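Local atomic coordinates of 7,8-dihydro-6-hydroxymethylpterin pyrophosphokinase-dihydropteroate synthase (Plasmodium falciparum, PDB entry 6JWS), a protein that probably catalyses two successive steps of folate biosynthesis, pyrophosphorylation of 6-hydroxymethyl-7,8-dihydropterin by ATP and condensation of the product with 4-aminobenzoate to 7,8-dihydropteroate. Residues 175-180 against 215-220; 395-400 against 453-458; 586-591 against 612-617. The protein carries 1 engineered substitution. One frame throughout, in Å; residues are numbered along the deposited sequence.

Contact 1: 175-180 against 215-220; sequences NDPLSM and NDFTIF
With CG1 swung anti to the carbonyl carbon and beside the backbone N (chi1 -73°), Ile219 sends its CD1 methyl to the ring of Pro177, while Phe217, whose chi1 is also near -60°, turns the edge of its ring to the same proline. Ile219 CD1 ends 3.9 Å from Pro177 CG, the two side chains crossing at a slant. Pro177 CD sits at the edge of the phenyl ring, close to its plane, 4.3 Å from Phe217 CD2; the proline therefore meets a rim of C-H groups and not a ring face. One face of that ring has Asn215 CB 3.9 Å above it, offset toward the rim, so the turn after strand 208-214 packs against its own aromatic residue.

Pro177 opens helix 177-190, and Asp176 is its N-cap. The Asp176 carboxylate takes the amide of the first turn, Ser179 N to Asp176 OD2 at 2.6 Å, though it is modelled too close to the Ser179 hydroxyl for its detail to be trusted. The backbone bond from Met180 N to Asp176 O starts the helical pattern. The proline also touches Phe214, Leu316 and Ile318, which places the helix start against strand 208-214 and the two-stranded antiparallel pair of 219-221 with 316-318.

All of this belongs to the HPPK part of the chain, beside the nucleotide pocket: the Pro177 side chain is about 4 Å from that of the nucleotide-binding Ile211 and about 7 Å from bound ATP. Across the two segments the contact is purely apolar, which implies dependence on shape and exclusion of water, with little directional preference.

Contact 2: 395-400 against 453-458; sequences LNVNYD and VPVLQL
Apolar contacts come first, and they converge on one residue: Val455, on helix 448-464, receives Leu395 and Val397 on its two separate methyls. Val455 CG1 stands anti to the backbone N (chi1 166°), and Leu395 CD2 reaches it at 4.1 Å. The leucine gets there with CG anti to its own backbone N, its side chain running obliquely across that of the valine. The other branch, Val455 CG2, meets Val397 CG2 methyl to methyl at 4.2 Å. These are ordinary van der Waals distances, and all three residues are buried. The backbones stay well apart, with Val397 CA and Val455 CA 8.5 Å from each other, so side chains alone bridge the gap.

In fold terms this is the outer layer of the TIM barrel of the pterin-binding domain. Strand 390-396 is one of the parallel barrel strands, and the chain turns directly from it into the short helix 397-402; helix 448-464 packs on the outside. Ile431, on the neighbouring strand 428-432, touches Leu395, Val397 and Val455, while Ala414 and Met418 of helix 411-424 add further cover to Val455 and Leu395 respectively.

Backbone hydrogen bonds make up the second kind, and they run within each segment or to the next strand. Asn396 is the N-cap of helix 397-402, whose first turn is closed by Asp400 N donating to Asn396 O at 2.9 Å. On the other side, Gln457 N bonds to Val453 O at 2.8 Å, and Leu458 N bonds to Pro454 O. Leu395 pairs through its backbone with Asp430 and Gly432, which ties the strand end to strand 428-432.

Contact 3: 586-591 against 612-617; sequences QSIKLL and IAHCMN. With ACT (acetate ion), chain N.
Ile588 carries the close-packed part of this contact by its CD1 methyl, which lies 3.9 Å from Cys615 SG and 4.1 Å from His614 CD2. Chi1 of -74° sets CG1 of the isoleucine beside the backbone N, and a chi2 of 145°, off the usual staggered value, carries CD1 across from helix 584-592. The methyl comes to the edge of the imidazole, near its plane, with the two side chains at about a right angle. Cys615 is buried, so the isoleucine has an enclosed neighbour in the cysteine and an exposed one in the histidine.

Both segments belong to the TIM-barrel domain. Helix 584-592 follows barrel strand 572-575, and the weakly bonded short helix 610-613 leads into a type I beta turn from Ala613 to Met616; Cys615 N bonds to Ile612 O and Met616 N to Ala613 O. His614 NE2 is hydrogen-bonded to Asp585 OD1, one residue before the first segment, which would limit rotation of the ring. Lys702 of the second subunit packs on Ile588 and Cys615, bringing the dimer partner up to the close-packed side.

The solvent side is looser. His614 is exposed, and the chain beyond Asn617, itself poorly ordered, is not modelled from 618 to 644. Around the helix, away from this packing, Gln586 extends its chain beyond CG and donates from NE2 to O of an acetate ion at 3.1 Å, with an N-H...O angle of 162°; the acetate probably comes from the crystallisation liquor. Thr542 O also bonds to Gln586 NE2, and Lys583 N to Gln586 OE1, so the amide is gripped at both ends.

The three contacts follow one another along the chain and divide between its two enzymes. Contact 1 belongs to the HPPK part, its Pro177 side chain about 7 Å from bound ATP, whereas contacts 2 and 3 share the pterin-binding barrel. Contact 1 lies on the opposite side of the chain's centre from both, its centre 53 Å from that of contact 2 and 55 Å from that of contact 3. Within the barrel the two centres are 30 Å apart, with nearest atoms about 14 Å apart. Bound pteroic acid is about 11 Å from the Leu395 side chain of contact 2 and about 10 Å from that of His614 in contact 3. Contact 3 alone reaches the second subunit.

Contact 1: 175-180 against 215-220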
loop_
_atom_site.group_PDB
_atom_site.type_symbol
_atom_site.label_atom_id
_atom_site.label_comp_id
_atom_site.label_asym_id
_atom_site.label_seq_id
_atom_site.Cartn_x
_atom_site.Cartn_y
_atom_site.Cartn_z
ATOM N N ASN B 175 -50.157 21.175 -4.047
ATOM C CA ASN B 175 -50.840 21.459 -2.793
ATOM C C ASN B 175 -50.755 20.301 -1.800
ATOM O O ASN B 175 -50.832 20.537 -0.594
ATOM C CB ASN B 175 -52.300 21.867 -2.995
ATOM C CG ASN B 175 -52.452 23.204 -3.689
ATOM O OD1 ASN B 175 -51.705 24.149 -3.431
ATOM N ND2 ASN B 175 -53.427 23.289 -4.574
ATOM N N ASP B 176 -50.622 19.062 -2.301
ATOM C CA ASP B 176 -50.728 17.901 -1.430
ATOM C C ASP B 176 -50.036 16.696 -2.060
ATOM O O ASP B 176 -49.827 16.659 -3.276
ATOM C CB ASP B 176 -52.196 17.552 -1.162
ATOM C CG ASP B 176 -52.904 17.116 -2.431
ATOM O OD1 ASP B 176 -53.322 18.010 -3.199
ATOM O OD2 ASP B 176 -52.953 15.892 -2.690
ATOM N N PRO B 177 -49.694 15.663 -1.247
ATOM C CA PRO B 177 -49.051 14.451 -1.756
ATOM C C PRO B 177 -49.897 13.645 -2.734
ATOM O O PRO B 177 -49.357 12.928 -3.586
ATOM C CB PRO B 177 -48.692 13.630 -0.502
ATOM C CG PRO B 177 -49.519 14.222 0.629
ATOM C CD PRO B 177 -49.821 15.651 0.225
ATOM N N LEU B 178 -51.228 13.765 -2.621
ATOM C CA LEU B 178 -52.065 13.033 -3.564
ATOM C C LEU B 178 -51.982 13.700 -4.932
ATOM O O LEU B 178 -51.783 13.017 -5.929
ATOM C CB LEU B 178 -53.503 12.874 -3.059
ATOM C CG LEU B 178 -54.390 11.978 -3.925
ATOM C CD1 LEU B 178 -53.638 10.746 -4.406
ATOM C CD2 LEU B 178 -55.654 11.570 -3.187
ATOM N N SER B 179 -52.080 15.034 -4.970
ATOM C CA SER B 179 -51.886 15.724 -6.242
ATOM C C SER B 179 -50.472 15.458 -6.765
ATOM O O SER B 179 -50.285 15.207 -7.959
ATOM C CB SER B 179 -52.175 17.206 -6.171
ATOM O OG SER B 179 -53.213 17.496 -5.244
ATOM N N MET B 180 -49.483 15.476 -5.862
ATOM C CA MET B 180 -48.114 15.252 -6.301
ATOM C C MET B 180 -47.973 13.865 -6.921
ATOM O O MET B 180 -47.358 13.717 -7.982
ATOM C CB MET B 180 -47.090 15.421 -5.176
ATOM C CG MET B 180 -45.670 15.140 -5.655
ATOM S SD MET B 180 -44.455 16.043 -4.700
ATOM C CE MET B 180 -44.399 15.012 -3.242
ATOM N N ASN B 215 -43.845 17.527 3.837
ATOM C CA ASN B 215 -43.911 18.280 5.071
ATOM C C ASN B 215 -43.800 17.289 6.225
ATOM O O ASN B 215 -43.136 16.254 6.085
ATOM C CB ASN B 215 -45.118 19.224 5.079
ATOM C CG ASN B 215 -45.021 20.273 3.986
ATOM O OD1 ASN B 215 -43.924 20.599 3.519
ATOM N ND2 ASN B 215 -46.160 20.793 3.551
ATOM N N ASP B 216 -44.475 17.609 7.339
ATOM C CA ASP B 216 -44.456 16.780 8.533
ATOM C C ASP B 216 -45.708 15.903 8.594
ATOM O O ASP B 216 -46.065 15.420 9.662
ATOM C CB ASP B 216 -44.356 17.656 9.781
ATOM C CG ASP B 216 -45.541 18.601 9.922
ATOM O OD1 ASP B 216 -46.387 18.640 8.997
ATOM O OD2 ASP B 216 -45.622 19.281 10.957
ATOM N N PHE B 217 -46.364 15.687 7.448
ATOM C CA PHE B 217 -47.645 14.991 7.419
ATOM C C PHE B 217 -47.468 13.505 7.733
ATOM O O PHE B 217 -46.468 12.888 7.358
ATOM C CB PHE B 217 -48.328 15.109 6.050
ATOM C CG PHE B 217 -48.680 16.504 5.588
ATOM C CD1 PHE B 217 -48.637 17.584 6.455
ATOM C CD2 PHE B 217 -49.086 16.726 4.281
ATOM C CE1 PHE B 217 -48.937 18.865 6.016
ATOM C CE2 PHE B 217 -49.392 18.007 3.841
ATOM C CZ PHE B 217 -49.319 19.072 4.711
ATOM N N THR B 218 -48.487 12.939 8.388
ATOM C CA THR B 218 -48.625 11.507 8.588
ATOM C C THR B 218 -49.964 11.078 7.994
ATOM O O THR B 218 -51.014 11.369 8.565
ATOM C CB THR B 218 -48.605 11.171 10.083
ATOM O OG1 THR B 218 -47.495 11.798 10.722
ATOM C CG2 THR B 218 -48.585 9.681 10.351
ATOM N N ILE B 219 -49.912 10.375 6.859
ATOM C CA ILE B 219 -51.093 10.049 6.076
ATOM C C ILE B 219 -51.068 8.562 5.725
ATOM O O ILE B 219 -50.012 8.028 5.392
ATOM C CB ILE B 219 -51.120 10.916 4.800
ATOM C CG1 ILE B 219 -51.474 12.367 5.126
ATOM C CG2 ILE B 219 -52.029 10.322 3.731
ATOM C CD1 ILE B 219 -50.863 13.367 4.181
ATOM N N PHE B 220 -52.243 7.910 5.811
ATOM C CA PHE B 220 -52.476 6.610 5.200
ATOM C C PHE B 220 -53.911 6.562 4.681
ATOM O O PHE B 220 -54.853 6.538 5.468
ATOM C CB PHE B 220 -52.150 5.453 6.157
ATOM C CG PHE B 220 -51.847 4.140 5.469
ATOM C CD1 PHE B 220 -52.865 3.313 5.017
ATOM C CD2 PHE B 220 -50.532 3.738 5.245
ATOM C CE1 PHE B 220 -52.577 2.118 4.363
ATOM C CE2 PHE B 220 -50.244 2.548 4.593
ATOM C CZ PHE B 220 -51.267 1.735 4.153
#

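Contact 2: 395-400 against 453-458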
loop_
_atom_site.group_PDB
_atom_site.type_symbol
_atom_site.label_atom_id
_atom_site.label_comp_id
_atom_site.label_asym_id
_atom_site.label_seq_id
_atom_site.Cartn_x
_atom_site.Cartn_y
_atom_site.Cartn_z
ATOM N N LEU B 395 -3.528 19.198 -20.589
ATOM C CA LEU B 395 -3.148 19.995 -21.746
ATOM C C LEU B 395 -3.245 21.475 -21.389
ATOM O O LEU B 395 -4.325 22.039 -21.377
ATOM C CB LEU B 395 -4.043 19.675 -22.948
ATOM C CG LEU B 395 -3.676 20.472 -24.201
ATOM C CD1 LEU B 395 -2.371 19.968 -24.797
ATOM C CD2 LEU B 395 -4.780 20.396 -25.242
ATOM N N ASN B 396 -2.104 22.082 -21.083
ATOM C CA ASN B 396 -2.028 23.507 -20.826
ATOM C C ASN B 396 -1.560 24.186 -22.111
ATOM O O ASN B 396 -0.410 24.025 -22.513
ATOM C CB ASN B 396 -1.073 23.812 -19.670
ATOM C CG ASN B 396 -0.846 25.298 -19.454
ATOM O OD1 ASN B 396 -1.698 26.121 -19.763
ATOM N ND2 ASN B 396 0.293 25.650 -18.880
ATOM N N VAL B 397 -2.468 24.928 -22.751
ATOM C CA VAL B 397 -2.195 25.465 -24.074
ATOM C C VAL B 397 -1.085 26.520 -24.001
ATOM O O VAL B 397 -0.147 26.479 -24.801
ATOM C CB VAL B 397 -3.473 25.940 -24.787
ATOM C CG1 VAL B 397 -3.152 26.576 -26.145
ATOM C CG2 VAL B 397 -4.451 24.780 -24.941
ATOM N N ASN B 398 -1.155 27.397 -22.993
ATOM C CA ASN B 398 -0.085 28.339 -22.706
ATOM C C ASN B 398 1.271 27.638 -22.718
ATOM O O ASN B 398 2.170 28.050 -23.455
ATOM C CB ASN B 398 -0.254 29.006 -21.341
ATOM C CG ASN B 398 -0.683 30.452 -21.433
ATOM O OD1 ASN B 398 -1.818 30.785 -21.091
ATOM N ND2 ASN B 398 0.214 31.316 -21.884
ATOM N N TYR B 399 1.422 26.612 -21.865
ATOM C CA TYR B 399 2.688 25.909 -21.755
ATOM C C TYR B 399 3.069 25.320 -23.105
ATOM O O TYR B 399 4.171 25.535 -23.582
ATOM C CB TYR B 399 2.664 24.780 -20.720
ATOM C CG TYR B 399 4.017 24.147 -20.497
ATOM C CD1 TYR B 399 4.955 24.734 -19.653
ATOM C CD2 TYR B 399 4.378 22.973 -21.143
ATOM C CE1 TYR B 399 6.210 24.170 -19.447
ATOM C CE2 TYR B 399 5.627 22.390 -20.941
ATOM C CZ TYR B 399 6.546 22.988 -20.090
ATOM O OH TYR B 399 7.776 22.416 -19.893
ATOM N N ASP B 400 2.133 24.589 -23.702
ATOM C CA ASP B 400 2.355 23.800 -24.899
ATOM C C ASP B 400 2.858 24.675 -26.053
ATOM O O ASP B 400 3.565 24.176 -26.927
ATOM C CB ASP B 400 1.059 23.086 -25.291
ATOM C CG ASP B 400 1.220 21.613 -25.617
ATOM O OD1 ASP B 400 1.557 20.833 -24.677
ATOM O OD2 ASP B 400 0.987 21.248 -26.805
ATOM N N VAL B 453 -10.774 27.503 -26.969
ATOM C CA VAL B 453 -11.911 27.107 -27.793
ATOM C C VAL B 453 -11.444 26.556 -29.148
ATOM O O VAL B 453 -11.878 25.464 -29.522
ATOM C CB VAL B 453 -13.027 28.173 -27.889
ATOM C CG1 VAL B 453 -14.086 27.779 -28.912
ATOM C CG2 VAL B 453 -13.693 28.413 -26.531
ATOM N N PRO B 454 -10.533 27.217 -29.916
ATOM C CA PRO B 454 -10.101 26.673 -31.212
ATOM C C PRO B 454 -9.578 25.240 -31.083
ATOM O O PRO B 454 -9.925 24.364 -31.890
ATOM C CB PRO B 454 -9.015 27.656 -31.719
ATOM C CG PRO B 454 -9.323 28.959 -30.982
ATOM C CD PRO B 454 -9.899 28.523 -29.639
ATOM N N VAL B 455 -8.760 25.001 -30.047
ATOM C CA VAL B 455 -8.222 23.670 -29.794
ATOM C C VAL B 455 -9.364 22.674 -29.626
ATOM O O VAL B 455 -9.359 21.611 -30.257
ATOM C CB VAL B 455 -7.292 23.644 -28.571
ATOM C CG1 VAL B 455 -7.018 22.213 -28.135
ATOM C CG2 VAL B 455 -5.983 24.369 -28.869
ATOM N N LEU B 456 -10.354 23.037 -28.800
ATOM C CA LEU B 456 -11.430 22.104 -28.501
ATOM C C LEU B 456 -12.270 21.845 -29.744
ATOM O O LEU B 456 -12.781 20.730 -29.892
ATOM C CB LEU B 456 -12.299 22.626 -27.354
ATOM C CG LEU B 456 -11.709 22.447 -25.955
ATOM C CD1 LEU B 456 -12.558 23.151 -24.910
ATOM C CD2 LEU B 456 -11.539 20.973 -25.619
ATOM N N GLN B 457 -12.438 22.894 -30.576
ATOM C CA GLN B 457 -13.173 22.824 -31.834
ATOM C C GLN B 457 -12.475 21.871 -32.811
ATOM O O GLN B 457 -13.120 21.016 -33.402
ATOM C CB GLN B 457 -13.339 24.223 -32.440
ATOM C CG GLN B 457 -14.607 24.937 -31.992
ATOM C CD GLN B 457 -14.589 26.431 -32.204
ATOM O OE1 GLN B 457 -13.554 27.047 -32.479
ATOM N NE2 GLN B 457 -15.752 27.041 -32.039
ATOM N N LEU B 458 -11.156 22.010 -32.970
ATOM C CA LEU B 458 -10.376 21.134 -33.831
ATOM C C LEU B 458 -10.423 19.693 -33.307
ATOM O O LEU B 458 -10.559 18.750 -34.091
ATOM C CB LEU B 458 -8.944 21.684 -33.920
ATOM C CG LEU B 458 -7.978 20.932 -34.844
ATOM C CD1 LEU B 458 -8.529 20.827 -36.258
ATOM C CD2 LEU B 458 -6.608 21.593 -34.878
#

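Contact 3: 586-591 against 612-617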
loop_
_atom_site.group_PDB
_atom_site.type_symbol
_atom_site.label_atom_id
_atom_site.label_comp_id
_atom_site.label_asym_id
_atom_site.label_seq_id
_atom_site.Cartn_x
_atom_site.Cartn_y
_atom_site.Cartn_z
ATOM N N GLN B 586 2.700 20.942 4.143
ATOM C CA GLN B 586 1.245 20.965 4.234
ATOM C C GLN B 586 0.654 20.144 3.101
ATOM O O GLN B 586 -0.312 19.423 3.311
ATOM C CB GLN B 586 0.679 22.393 4.256
ATOM C CG GLN B 586 1.047 23.156 5.520
ATOM C CD GLN B 586 0.658 24.616 5.480
ATOM O OE1 GLN B 586 0.907 25.308 4.485
ATOM N NE2 GLN B 586 0.081 25.113 6.576
ATOM N N SER B 587 1.244 20.271 1.909
ATOM C CA SER B 587 0.866 19.434 0.781
ATOM C C SER B 587 1.002 17.962 1.176
ATOM O O SER B 587 0.071 17.183 0.984
ATOM C CB SER B 587 1.692 19.762 -0.455
ATOM O OG SER B 587 1.273 20.990 -1.020
ATOM N N ILE B 588 2.119 17.609 1.824
ATOM C CA ILE B 588 2.345 16.235 2.262
ATOM C C ILE B 588 1.293 15.835 3.291
ATOM O O ILE B 588 0.740 14.731 3.248
ATOM C CB ILE B 588 3.789 16.040 2.781
ATOM C CG1 ILE B 588 4.777 16.018 1.614
ATOM C CG2 ILE B 588 3.893 14.760 3.584
ATOM C CD1 ILE B 588 6.139 16.660 1.922
ATOM N N LYS B 589 1.005 16.762 4.209
ATOM C CA LYS B 589 0.078 16.450 5.277
ATOM C C LYS B 589 -1.312 16.181 4.715
ATOM O O LYS B 589 -1.992 15.278 5.187
ATOM C CB LYS B 589 0.003 17.555 6.331
ATOM C CG LYS B 589 -0.866 17.189 7.541
ATOM C CD LYS B 589 -0.337 17.804 8.807
ATOM C CE LYS B 589 -1.381 17.888 9.902
ATOM N NZ LYS B 589 -1.714 16.543 10.431
ATOM N N LEU B 590 -1.721 16.960 3.705
ATOM C CA LEU B 590 -3.008 16.712 3.083
ATOM C C LEU B 590 -3.052 15.297 2.498
ATOM O O LEU B 590 -4.073 14.635 2.621
ATOM C CB LEU B 590 -3.278 17.782 2.010
ATOM C CG LEU B 590 -3.630 19.165 2.563
ATOM C CD1 LEU B 590 -3.541 20.217 1.481
ATOM C CD2 LEU B 590 -5.011 19.177 3.221
ATOM N N LEU B 591 -1.964 14.864 1.838
ATOM C CA LEU B 591 -1.835 13.506 1.298
ATOM C C LEU B 591 -1.879 12.470 2.424
ATOM O O LEU B 591 -2.578 11.469 2.303
ATOM C CB LEU B 591 -0.543 13.367 0.478
ATOM C CG LEU B 591 -0.541 14.074 -0.879
ATOM C CD1 LEU B 591 0.857 14.032 -1.481
ATOM C CD2 LEU B 591 -1.513 13.399 -1.831
ATOM N N ILE B 612 7.046 17.842 -4.461
ATOM C CA ILE B 612 7.679 16.558 -4.746
ATOM C C ILE B 612 9.200 16.648 -4.550
ATOM O O ILE B 612 9.780 15.805 -3.870
ATOM C CB ILE B 612 7.336 16.032 -6.154
ATOM C CG1 ILE B 612 5.823 15.922 -6.386
ATOM C CG2 ILE B 612 8.057 14.710 -6.379
ATOM C CD1 ILE B 612 5.436 15.430 -7.758
ATOM N N ALA B 613 9.837 17.680 -5.132
ATOM C CA ALA B 613 11.275 17.905 -5.015
ATOM C C ALA B 613 11.696 18.036 -3.557
ATOM O O ALA B 613 12.791 17.633 -3.201
ATOM C CB ALA B 613 11.702 19.125 -5.789
ATOM N N HIS B 614 10.800 18.544 -2.712
ATOM C CA HIS B 614 11.104 18.782 -1.315
ATOM C C HIS B 614 11.205 17.455 -0.571
ATOM O O HIS B 614 11.652 17.415 0.579
ATOM C CB HIS B 614 9.987 19.662 -0.749
ATOM C CG HIS B 614 9.972 19.863 0.724
ATOM N ND1 HIS B 614 10.609 20.940 1.328
ATOM C CD2 HIS B 614 9.339 19.190 1.708
ATOM C CE1 HIS B 614 10.394 20.911 2.638
ATOM N NE2 HIS B 614 9.621 19.830 2.901
ATOM N N CYS B 615 10.710 16.382 -1.199
ATOM C CA CYS B 615 10.752 15.051 -0.606
ATOM C C CYS B 615 12.123 14.393 -0.808
ATOM O O CYS B 615 12.439 13.453 -0.095
ATOM C CB CYS B 615 9.716 14.134 -1.249
ATOM S SG CYS B 615 8.002 14.564 -0.859
ATOM N N MET B 616 12.906 14.851 -1.797
ATOM C CA MET B 616 14.143 14.195 -2.206
ATOM C C MET B 616 15.286 14.562 -1.264
ATOM O O MET B 616 15.458 15.729 -0.918
ATOM C CB MET B 616 14.599 14.641 -3.596
ATOM C CG MET B 616 13.590 14.483 -4.718
ATOM S SD MET B 616 12.876 12.846 -4.784
ATOM C CE MET B 616 11.623 13.045 -6.050
ATOM N N ASN B 617 16.101 13.554 -0.915
ATOM C CA ASN B 617 17.421 13.759 -0.333
ATOM C C ASN B 617 18.440 13.956 -1.462
ATOM O O ASN B 617 18.873 15.108 -1.640
ATOM C CB ASN B 617 17.852 12.578 0.541
ATOM C CG ASN B 617 16.958 12.352 1.744
ATOM O OD1 ASN B 617 17.432 12.347 2.879
ATOM N ND2 ASN B 617 15.666 12.158 1.516
HETATM C C ACT N . 0.189 23.120 9.316
HETATM O O ACT N . -0.865 23.767 9.221
HETATM O OXT ACT N . 0.227 21.881 9.447
HETATM C CH3 ACT N . 1.533 23.893 9.275
#